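Putative aldolase (Bacteroides vulgatus ATCC 8482, PDB 3DXI) is of unknown function but folds as a TIM barrel related to the HMGL-like family. Local coordinates at residues S148-D154 / V181-V187; F128-N133 / I156-C161. The contacts are given in a common frame with arbitrary orientation. Residues are numbered along the deposited sequence.

Contact 1: residues S148-D154 / V181-V187; sequences SKLKAID and VRKYTHV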
ATOM      1  N   SER A 148     -27.656 -13.991  -9.894  1.00 24.29           N
ATOM      2  CA  SER A 148     -28.929 -14.008 -10.605  1.00 24.76           C
ATOM      3  C   SER A 148     -29.996 -13.200  -9.876  1.00 25.25           C
ATOM      4  O   SER A 148     -31.024 -12.844 -10.452  1.00 26.18           O
ATOM      5  CB  SER A 148     -29.409 -15.451 -10.782  1.00 26.46           C
ATOM      6  OG  SER A 148     -28.456 -16.215 -11.504  1.00 27.76           O
ATOM      7  N   LYS A 149     -29.753 -12.912  -8.603  1.00 24.77           N
ATOM      8  CA  LYS A 149     -30.701 -12.142  -7.808  1.00 24.84           C
ATOM      9  C   LYS A 149     -30.507 -10.643  -7.987  1.00 23.29           C
ATOM     10  O   LYS A 149     -31.260  -9.846  -7.421  1.00 24.02           O
ATOM     11  CB  LYS A 149     -30.549 -12.488  -6.323  1.00 25.44           C
ATOM     12  CG  LYS A 149     -30.842 -13.942  -5.994  1.00 26.94           C
ATOM     13  CD  LYS A 149     -30.650 -14.229  -4.515  1.00 26.74           C
ATOM     14  CE  LYS A 149     -30.946 -15.691  -4.208  1.00 28.58           C
ATOM     15  NZ  LYS A 149     -30.804 -16.025  -2.758  1.00 29.55           N
ATOM     16  N   LEU A 150     -29.501 -10.258  -8.769  1.00 21.49           N
ATOM     17  CA  LEU A 150     -29.220  -8.844  -8.977  1.00 18.46           C
ATOM     18  C   LEU A 150     -30.099  -8.187 -10.031  1.00 17.56           C
ATOM     19  O   LEU A 150     -30.229  -6.965 -10.051  1.00 17.46           O
ATOM     20  CB  LEU A 150     -27.742  -8.641  -9.326  1.00 17.91           C
ATOM     21  CG  LEU A 150     -26.729  -9.129  -8.285  1.00 16.37           C
ATOM     22  CD1 LEU A 150     -25.335  -8.697  -8.709  1.00 15.12           C
ATOM     23  CD2 LEU A 150     -27.059  -8.558  -6.909  1.00 15.05           C
ATOM     24  N   LYS A 151     -30.710  -8.975 -10.908  1.00 17.64           N
ATOM     25  CA  LYS A 151     -31.565  -8.372 -11.920  1.00 18.56           C
ATOM     26  C   LYS A 151     -32.738  -7.641 -11.268  1.00 18.15           C
ATOM     27  O   LYS A 151     -33.267  -6.677 -11.823  1.00 18.31           O
ATOM     28  CB  LYS A 151     -32.105  -9.422 -12.892  1.00 20.78           C
ATOM     29  CG  LYS A 151     -33.015  -8.808 -13.950  1.00 25.20           C
ATOM     30  CD  LYS A 151     -33.440  -9.803 -15.018  1.00 29.38           C
ATOM     31  CE  LYS A 151     -34.399  -9.157 -16.010  1.00 29.23           C
ATOM     32  NZ  LYS A 151     -34.761 -10.090 -17.119  1.00 32.33           N
ATOM     33  N   ALA A 152     -33.135  -8.094 -10.084  1.00 18.00           N
ATOM     34  CA  ALA A 152     -34.255  -7.487  -9.369  1.00 18.59           C
ATOM     35  C   ALA A 152     -33.991  -6.058  -8.879  1.00 18.63           C
ATOM     36  O   ALA A 152     -34.915  -5.369  -8.443  1.00 19.75           O
ATOM     37  CB  ALA A 152     -34.657  -8.377  -8.191  1.00 18.97           C
ATOM     38  N   ILE A 153     -32.742  -5.606  -8.953  1.00 17.95           N
ATOM     39  CA  ILE A 153     -32.408  -4.260  -8.495  1.00 15.25           C
ATOM     40  C   ILE A 153     -32.308  -3.241  -9.627  1.00 14.86           C
ATOM     41  O   ILE A 153     -32.107  -2.054  -9.379  1.00 13.07           O
ATOM     42  CB  ILE A 153     -31.075  -4.249  -7.709  1.00 14.29           C
ATOM     43  CG1 ILE A 153     -29.884  -4.346  -8.665  1.00 15.47           C
ATOM     44  CG2 ILE A 153     -31.036  -5.417  -6.747  1.00 14.69           C
ATOM     45  CD1 ILE A 153     -28.532  -4.139  -7.981  1.00 15.80           C
ATOM     46  N   ASP A 154     -32.460  -3.702 -10.865  1.00 16.08           N
ATOM     47  CA  ASP A 154     -32.359  -2.828 -12.034  1.00 16.61           C
ATOM     48  C   ASP A 154     -33.166  -1.532 -12.013  1.00 18.73           C
ATOM     49  O   ASP A 154     -32.697  -0.507 -12.515  1.00 18.21           O
ATOM     50  CB  ASP A 154     -32.698  -3.604 -13.310  1.00 16.14           C
ATOM     51  CG  ASP A 154     -31.567  -4.503 -13.762  1.00 16.13           C
ATOM     52  OD1 ASP A 154     -30.410  -4.258 -13.353  1.00 17.56           O
ATOM     53  OD2 ASP A 154     -31.826  -5.444 -14.537  1.00 16.13           O
ATOM     54  N   VAL A 181     -20.820  -8.928 -12.532  1.00 11.49           N
ATOM     55  CA  VAL A 181     -21.926  -8.076 -12.111  1.00  9.91           C
ATOM     56  C   VAL A 181     -22.591  -7.416 -13.324  1.00 11.21           C
ATOM     57  O   VAL A 181     -23.817  -7.327 -13.393  1.00 11.98           O
ATOM     58  CB  VAL A 181     -21.430  -7.002 -11.088  1.00  8.76           C
ATOM     59  CG1 VAL A 181     -22.504  -5.960 -10.824  1.00  8.01           C
ATOM     60  CG2 VAL A 181     -21.060  -7.692  -9.763  1.00 10.06           C
ATOM     61  N   ARG A 182     -21.784  -6.982 -14.287  1.00  9.65           N
ATOM     62  CA  ARG A 182     -22.309  -6.346 -15.491  1.00 10.95           C
ATOM     63  C   ARG A 182     -23.199  -7.289 -16.307  1.00 11.29           C
ATOM     64  O   ARG A 182     -24.009  -6.831 -17.111  1.00 10.64           O
ATOM     65  CB  ARG A 182     -21.161  -5.846 -16.374  1.00 10.84           C
ATOM     66  CG  ARG A 182     -20.265  -4.786 -15.735  1.00 13.20           C
ATOM     67  CD  ARG A 182     -21.005  -3.490 -15.498  1.00 14.23           C
ATOM     68  NE  ARG A 182     -20.077  -2.375 -15.334  1.00 15.61           N
ATOM     69  CZ  ARG A 182     -20.443  -1.144 -14.990  1.00 15.25           C
ATOM     70  NH1 ARG A 182     -21.723  -0.870 -14.767  1.00 13.84           N
ATOM     71  NH2 ARG A 182     -19.531  -0.189 -14.874  1.00 14.09           N
ATOM     72  N   LYS A 183     -23.046  -8.596 -16.110  1.00 12.11           N
ATOM     73  CA  LYS A 183     -23.863  -9.576 -16.834  1.00 13.57           C
ATOM     74  C   LYS A 183     -25.232  -9.747 -16.190  1.00 14.31           C
ATOM     75  O   LYS A 183     -26.178 -10.193 -16.841  1.00 15.72           O
ATOM     76  CB  LYS A 183     -23.207 -10.961 -16.840  1.00 14.75           C
ATOM     77  CG  LYS A 183     -21.922 -11.105 -17.622  1.00 16.77           C
ATOM     78  CD  LYS A 183     -21.434 -12.547 -17.506  1.00 18.94           C
ATOM     79  CE  LYS A 183     -20.123 -12.762 -18.229  1.00 22.14           C
ATOM     80  NZ  LYS A 183     -19.622 -14.147 -18.019  1.00 21.62           N
ATOM     81  N   TYR A 184     -25.337  -9.394 -14.913  1.00 13.53           N
ATOM     82  CA  TYR A 184     -26.582  -9.585 -14.188  1.00 14.63           C
ATOM     83  C   TYR A 184     -27.370  -8.343 -13.796  1.00 14.59           C
ATOM     84  O   TYR A 184     -28.550  -8.443 -13.449  1.00 15.08           O
ATOM     85  CB  TYR A 184     -26.300 -10.453 -12.964  1.00 15.95           C
ATOM     86  CG  TYR A 184     -25.797 -11.829 -13.348  1.00 18.36           C
ATOM     87  CD1 TYR A 184     -26.674 -12.802 -13.821  1.00 20.42           C
ATOM     88  CD2 TYR A 184     -24.439 -12.134 -13.304  1.00 19.00           C
ATOM     89  CE1 TYR A 184     -26.215 -14.046 -14.245  1.00 22.54           C
ATOM     90  CE2 TYR A 184     -23.962 -13.376 -13.730  1.00 21.02           C
ATOM     91  CZ  TYR A 184     -24.857 -14.327 -14.201  1.00 23.54           C
ATOM     92  OH  TYR A 184     -24.397 -15.549 -14.648  1.00 23.49           O
ATOM     93  N   THR A 185     -26.738  -7.177 -13.845  1.00 12.45           N
ATOM     94  CA  THR A 185     -27.454  -5.953 -13.519  1.00 11.50           C
ATOM     95  C   THR A 185     -26.976  -4.816 -14.411  1.00 11.00           C
ATOM     96  O   THR A 185     -25.825  -4.808 -14.848  1.00  9.96           O
ATOM     97  CB  THR A 185     -27.303  -5.576 -12.016  1.00 11.31           C
ATOM     98  OG1 THR A 185     -27.952  -4.322 -11.778  1.00 13.05           O
ATOM     99  CG2 THR A 185     -25.843  -5.483 -11.615  1.00  9.87           C
ATOM    100  N   HIS A 186     -27.876  -3.877 -14.694  1.00 10.19           N
ATOM    101  CA  HIS A 186     -27.575  -2.734 -15.551  1.00 11.23           C
ATOM    102  C   HIS A 186     -27.213  -1.489 -14.753  1.00 11.58           C
ATOM    103  O   HIS A 186     -26.777  -0.494 -15.328  1.00 11.91           O
ATOM    104  CB  HIS A 186     -28.781  -2.396 -16.435  1.00 10.10           C
ATOM    105  CG  HIS A 186     -29.092  -3.435 -17.469  1.00 11.15           C
ATOM    106  ND1 HIS A 186     -28.421  -3.516 -18.668  1.00 10.69           N
ATOM    107  CD2 HIS A 186     -29.994  -4.445 -17.471  1.00  9.58           C
ATOM    108  CE1 HIS A 186     -28.894  -4.533 -19.367  1.00 10.40           C
ATOM    109  NE2 HIS A 186     -29.849  -5.113 -18.663  1.00 11.75           N
ATOM    110  N   VAL A 187     -27.395  -1.542 -13.436  1.00 11.63           N
ATOM    111  CA  VAL A 187     -27.116  -0.385 -12.594  1.00 11.48           C
ATOM    112  C   VAL A 187     -25.640  -0.027 -12.450  1.00 11.20           C
ATOM    113  O   VAL A 187     -24.752  -0.858 -12.652  1.00 11.68           O
ATOM    114  CB  VAL A 187     -27.713  -0.560 -11.174  1.00 11.95           C
ATOM    115  CG1 VAL A 187     -29.212  -0.796 -11.270  1.00 11.97           C
ATOM    116  CG2 VAL A 187     -27.025  -1.706 -10.447  1.00 14.59           C
TER
HETATM  117  O   HOH W   1     -30.389  -7.390 -15.265  1.00 14.86           O
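Val181 opens the pairing near the end of helix 171-184, its CG1 4.5 Å from Leu150 CD1; both aliphatic side chains also lean on Phe160 of the barrel strand 159-163. One turn on, Tyr184 packs CB to CB against Leu150 at 4.3 Å, while its ring lies with one face over the backbone N of Ser148 near the surface, a place that tolerates an amphipathic aromatic. Thr185 comes next. Its OG1 donates to Asp154 OD1 (2.9 Å) and accepts from Val187 N (3.3 Å), forming an ST turn. His186 N gives Asp154 OD1 a second, nearly linear hydrogen bond of 2.9 Å, and Val187 returns to apolar packing, CG2 being 3.8 Å from Ile153 CD1. A water donates to both Asp154 OD2 (2.5 Å) and Tyr184 O (2.8 Å). One carboxylate thus satisfies a hydroxyl, a backbone NH and a water, so a short acidic side chain can fasten the 3-10 segment to the turn between helix 171-184 and strand 189-192 beside aliphatic packing.

Contact 2: residues F128-N133 / I156-C161; sequences FEVGFN and IADLFC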
ATOM      1  N   PHE A 128     -35.342   9.166  -2.726  1.00 15.44           N
ATOM      2  CA  PHE A 128     -33.900   9.125  -2.496  1.00 13.60           C
ATOM      3  C   PHE A 128     -33.200   8.277  -3.551  1.00 13.99           C
ATOM      4  O   PHE A 128     -33.811   7.400  -4.158  1.00 14.69           O
ATOM      5  CB  PHE A 128     -33.585   8.483  -1.135  1.00 12.55           C
ATOM      6  CG  PHE A 128     -34.016   9.292   0.056  1.00 10.90           C
ATOM      7  CD1 PHE A 128     -33.319  10.437   0.430  1.00 11.93           C
ATOM      8  CD2 PHE A 128     -35.097   8.883   0.831  1.00 12.33           C
ATOM      9  CE1 PHE A 128     -33.690  11.159   1.564  1.00 12.70           C
ATOM     10  CE2 PHE A 128     -35.481   9.598   1.970  1.00 11.49           C
ATOM     11  CZ  PHE A 128     -34.776  10.736   2.338  1.00 12.02           C
ATOM     12  N   GLU A 129     -31.919   8.547  -3.769  1.00 13.84           N
ATOM     13  CA  GLU A 129     -31.118   7.717  -4.663  1.00 12.40           C
ATOM     14  C   GLU A 129     -30.813   6.548  -3.723  1.00 12.20           C
ATOM     15  O   GLU A 129     -30.666   6.762  -2.516  1.00 12.56           O
ATOM     16  CB  GLU A 129     -29.806   8.410  -5.037  1.00 10.73           C
ATOM     17  CG  GLU A 129     -29.888   9.402  -6.190  1.00 12.54           C
ATOM     18  CD  GLU A 129     -28.600  10.184  -6.355  1.00 13.44           C
ATOM     19  OE1 GLU A 129     -27.593   9.829  -5.709  1.00 13.02           O
ATOM     20  OE2 GLU A 129     -28.588  11.152  -7.135  1.00 15.18           O
ATOM     21  N   VAL A 130     -30.729   5.326  -4.241  1.00 10.29           N
ATOM     22  CA  VAL A 130     -30.449   4.184  -3.373  1.00  9.94           C
ATOM     23  C   VAL A 130     -29.167   3.461  -3.745  1.00 10.15           C
ATOM     24  O   VAL A 130     -28.945   3.135  -4.911  1.00  9.83           O
ATOM     25  CB  VAL A 130     -31.600   3.152  -3.391  1.00 11.13           C
ATOM     26  CG1 VAL A 130     -31.263   1.971  -2.477  1.00 10.90           C
ATOM     27  CG2 VAL A 130     -32.882   3.808  -2.940  1.00 10.77           C
ATOM     28  N   GLY A 131     -28.325   3.221  -2.745  1.00  9.79           N
ATOM     29  CA  GLY A 131     -27.079   2.517  -2.975  1.00  9.26           C
ATOM     30  C   GLY A 131     -26.994   1.211  -2.202  1.00 10.70           C
ATOM     31  O   GLY A 131     -27.357   1.148  -1.025  1.00 11.24           O
ATOM     32  N   PHE A 132     -26.532   0.158  -2.869  1.00 10.59           N
ATOM     33  CA  PHE A 132     -26.369  -1.145  -2.234  1.00 12.32           C
ATOM     34  C   PHE A 132     -24.877  -1.355  -1.961  1.00 12.04           C
ATOM     35  O   PHE A 132     -24.080  -1.411  -2.900  1.00 11.99           O
ATOM     36  CB  PHE A 132     -26.829  -2.295  -3.152  1.00 13.48           C
ATOM     37  CG  PHE A 132     -28.323  -2.433  -3.298  1.00 16.58           C
ATOM     38  CD1 PHE A 132     -28.925  -3.685  -3.171  1.00 16.58           C
ATOM     39  CD2 PHE A 132     -29.119  -1.344  -3.628  1.00 17.86           C
ATOM     40  CE1 PHE A 132     -30.296  -3.847  -3.371  1.00 17.83           C
ATOM     41  CE2 PHE A 132     -30.490  -1.495  -3.831  1.00 18.32           C
ATOM     42  CZ  PHE A 132     -31.080  -2.747  -3.704  1.00 18.66           C
ATOM     43  N   ASN A 133     -24.499  -1.451  -0.690  1.00 10.71           N
ATOM     44  CA  ASN A 133     -23.107  -1.716  -0.338  1.00 11.43           C
ATOM     45  C   ASN A 133     -23.094  -3.158   0.147  1.00 11.28           C
ATOM     46  O   ASN A 133     -23.268  -3.431   1.338  1.00 12.97           O
ATOM     47  CB  ASN A 133     -22.629  -0.757   0.756  1.00 12.30           C
ATOM     48  CG  ASN A 133     -22.020   0.524   0.187  1.00 14.03           C
ATOM     49  OD1 ASN A 133     -22.583   1.145  -0.723  1.00 15.53           O
ATOM     50  ND2 ASN A 133     -20.869   0.924   0.724  1.00 12.58           N
ATOM     51  N   ILE A 156     -34.375  -0.151  -9.114  1.00 20.65           N
ATOM     52  CA  ILE A 156     -34.236   0.484  -7.808  1.00 20.38           C
ATOM     53  C   ILE A 156     -32.857   1.067  -7.522  1.00 20.51           C
ATOM     54  O   ILE A 156     -32.725   2.243  -7.188  1.00 22.29           O
ATOM     55  CB  ILE A 156     -34.559  -0.499  -6.662  1.00 21.75           C
ATOM     56  CG1 ILE A 156     -36.002  -0.997  -6.773  1.00 23.48           C
ATOM     57  CG2 ILE A 156     -34.357   0.189  -5.319  1.00 23.83           C
ATOM     58  CD1 ILE A 156     -36.169  -2.181  -7.681  1.00 23.26           C
ATOM     59  N   ALA A 157     -31.831   0.238  -7.640  1.00 18.50           N
ATOM     60  CA  ALA A 157     -30.472   0.673  -7.358  1.00 17.06           C
ATOM     61  C   ALA A 157     -29.955   1.806  -8.240  1.00 15.64           C
ATOM     62  O   ALA A 157     -30.207   1.840  -9.442  1.00 16.41           O
ATOM     63  CB  ALA A 157     -29.520  -0.521  -7.448  1.00 16.06           C
ATOM     64  N   ASP A 158     -29.243   2.739  -7.611  1.00 11.94           N
ATOM     65  CA  ASP A 158     -28.615   3.855  -8.298  1.00 10.21           C
ATOM     66  C   ASP A 158     -27.123   3.580  -8.205  1.00 10.90           C
ATOM     67  O   ASP A 158     -26.305   4.221  -8.862  1.00 10.07           O
ATOM     68  CB  ASP A 158     -28.953   5.166  -7.600  1.00 11.62           C
ATOM     69  CG  ASP A 158     -30.372   5.598  -7.862  1.00 10.40           C
ATOM     70  OD1 ASP A 158     -30.634   6.058  -8.991  1.00 13.89           O
ATOM     71  OD2 ASP A 158     -31.221   5.461  -6.956  1.00 11.04           O
ATOM     72  N   LEU A 159     -26.791   2.605  -7.368  1.00  9.65           N
ATOM     73  CA  LEU A 159     -25.421   2.189  -7.157  1.00  9.66           C
ATOM     74  C   LEU A 159     -25.350   0.806  -6.523  1.00  9.86           C
ATOM     75  O   LEU A 159     -26.038   0.527  -5.538  1.00  9.98           O
ATOM     76  CB  LEU A 159     -24.689   3.185  -6.251  1.00 10.25           C
ATOM     77  CG  LEU A 159     -23.305   2.714  -5.791  1.00 11.28           C
ATOM     78  CD1 LEU A 159     -22.424   2.504  -7.021  1.00 11.98           C
ATOM     79  CD2 LEU A 159     -22.678   3.719  -4.833  1.00 10.44           C
ATOM     80  N   PHE A 160     -24.527  -0.054  -7.111  1.00 10.46           N
ATOM     81  CA  PHE A 160     -24.286  -1.394  -6.592  1.00 10.76           C
ATOM     82  C   PHE A 160     -22.798  -1.386  -6.242  1.00  9.74           C
ATOM     83  O   PHE A 160     -21.949  -1.516  -7.124  1.00  9.68           O
ATOM     84  CB  PHE A 160     -24.557  -2.467  -7.648  1.00 10.24           C
ATOM     85  CG  PHE A 160     -24.347  -3.869  -7.141  1.00 11.80           C
ATOM     86  CD1 PHE A 160     -25.285  -4.466  -6.305  1.00 10.74           C
ATOM     87  CD2 PHE A 160     -23.186  -4.572  -7.457  1.00 10.00           C
ATOM     88  CE1 PHE A 160     -25.072  -5.738  -5.787  1.00 10.91           C
ATOM     89  CE2 PHE A 160     -22.961  -5.851  -6.943  1.00 11.79           C
ATOM     90  CZ  PHE A 160     -23.907  -6.434  -6.106  1.00 10.76           C
ATOM     91  N   CYS A 161     -22.488  -1.226  -4.958  1.00  9.70           N
ATOM     92  CA  CYS A 161     -21.103  -1.155  -4.493  1.00  9.30           C
ATOM     93  C   CYS A 161     -20.529  -2.486  -4.000  1.00  8.10           C
ATOM     94  O   CYS A 161     -21.062  -3.093  -3.073  1.00  8.39           O
ATOM     95  CB  CYS A 161     -21.009  -0.105  -3.380  1.00 10.25           C
ATOM     96  SG  CYS A 161     -19.334   0.244  -2.804  1.00 12.92           S
TER
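Phe128 leads into the strand with its ring turned from the partner segment and packed on Ile97, Ile98 and Ile104. At Glu129 the main chain meets a carboxylate, CA lying 3.2 Å from Asp158 OD2; the glutamate's own acid group is held by a hydrogen bond to Tyr40 and a salt bridge to Lys75. Val130 N then donates to Asp158 OD2 (2.8 Å), so this aspartate's side chain supplies an acceptor beside the parallel pairing. Val130 O receives a short, well-aligned hydrogen bond from Asp158 N (2.7 Å) and a weak one from Leu159 N (3.3 Å), while the valine's branched side chain faces Ile156 and helix 113-124. From Gly131 onward the register is parallel, Gly131 with Leu159, Phe132 with Phe160 and Asn133 with Cys161, the two short strand axes 4.7 Å apart at 17°. These are the fifth and sixth of the eight parallel strands that close the TIM barrel, and strand 103-108 bonds to the other edge of 129-134. Gly131 CA makes a CH···O contact with Leu159 O at 3.4 Å; lacking a side chain, the glycine adds no bulk on the face Leu159 occupies. Phe132 uses its backbone twice, N to Leu159 O (2.7 Å) and O from Cys161 N (2.6 Å). Its large apolar ring suits the packed space between the sheet and helix 113-124, CE2 3.9 Å from Ala157 CB, with Ala120 also against it. The polar amide of Asn133 lies instead in the barrel interior, where its OD1 sits 3.3 Å from Cys161 CB and both side chains touch Asp216 of strand 214-217.

How the contacts relate
From the N terminus, after four barrel strands, the chain reaches strand 129-134, the opening half of contact 2, then enters the long connection holding 148-154, the first half of contact 1. It returns as 156-161, closing contact 2 around that connection, and goes on through helix 171-184 to 181-187, where contact 1 closes a second loop. The two loops therefore cross rather than nest. Contact 2 joins neighbouring barrel strands, whereas contact 1 ties the connection before strand 159-163 to the end of the helix after it. Their centres are about 12 Å apart, and Phe160 bridges them: Leu150, Ile153 and Val181 all pack on its ring, coupling the outer layer to the barrel wall.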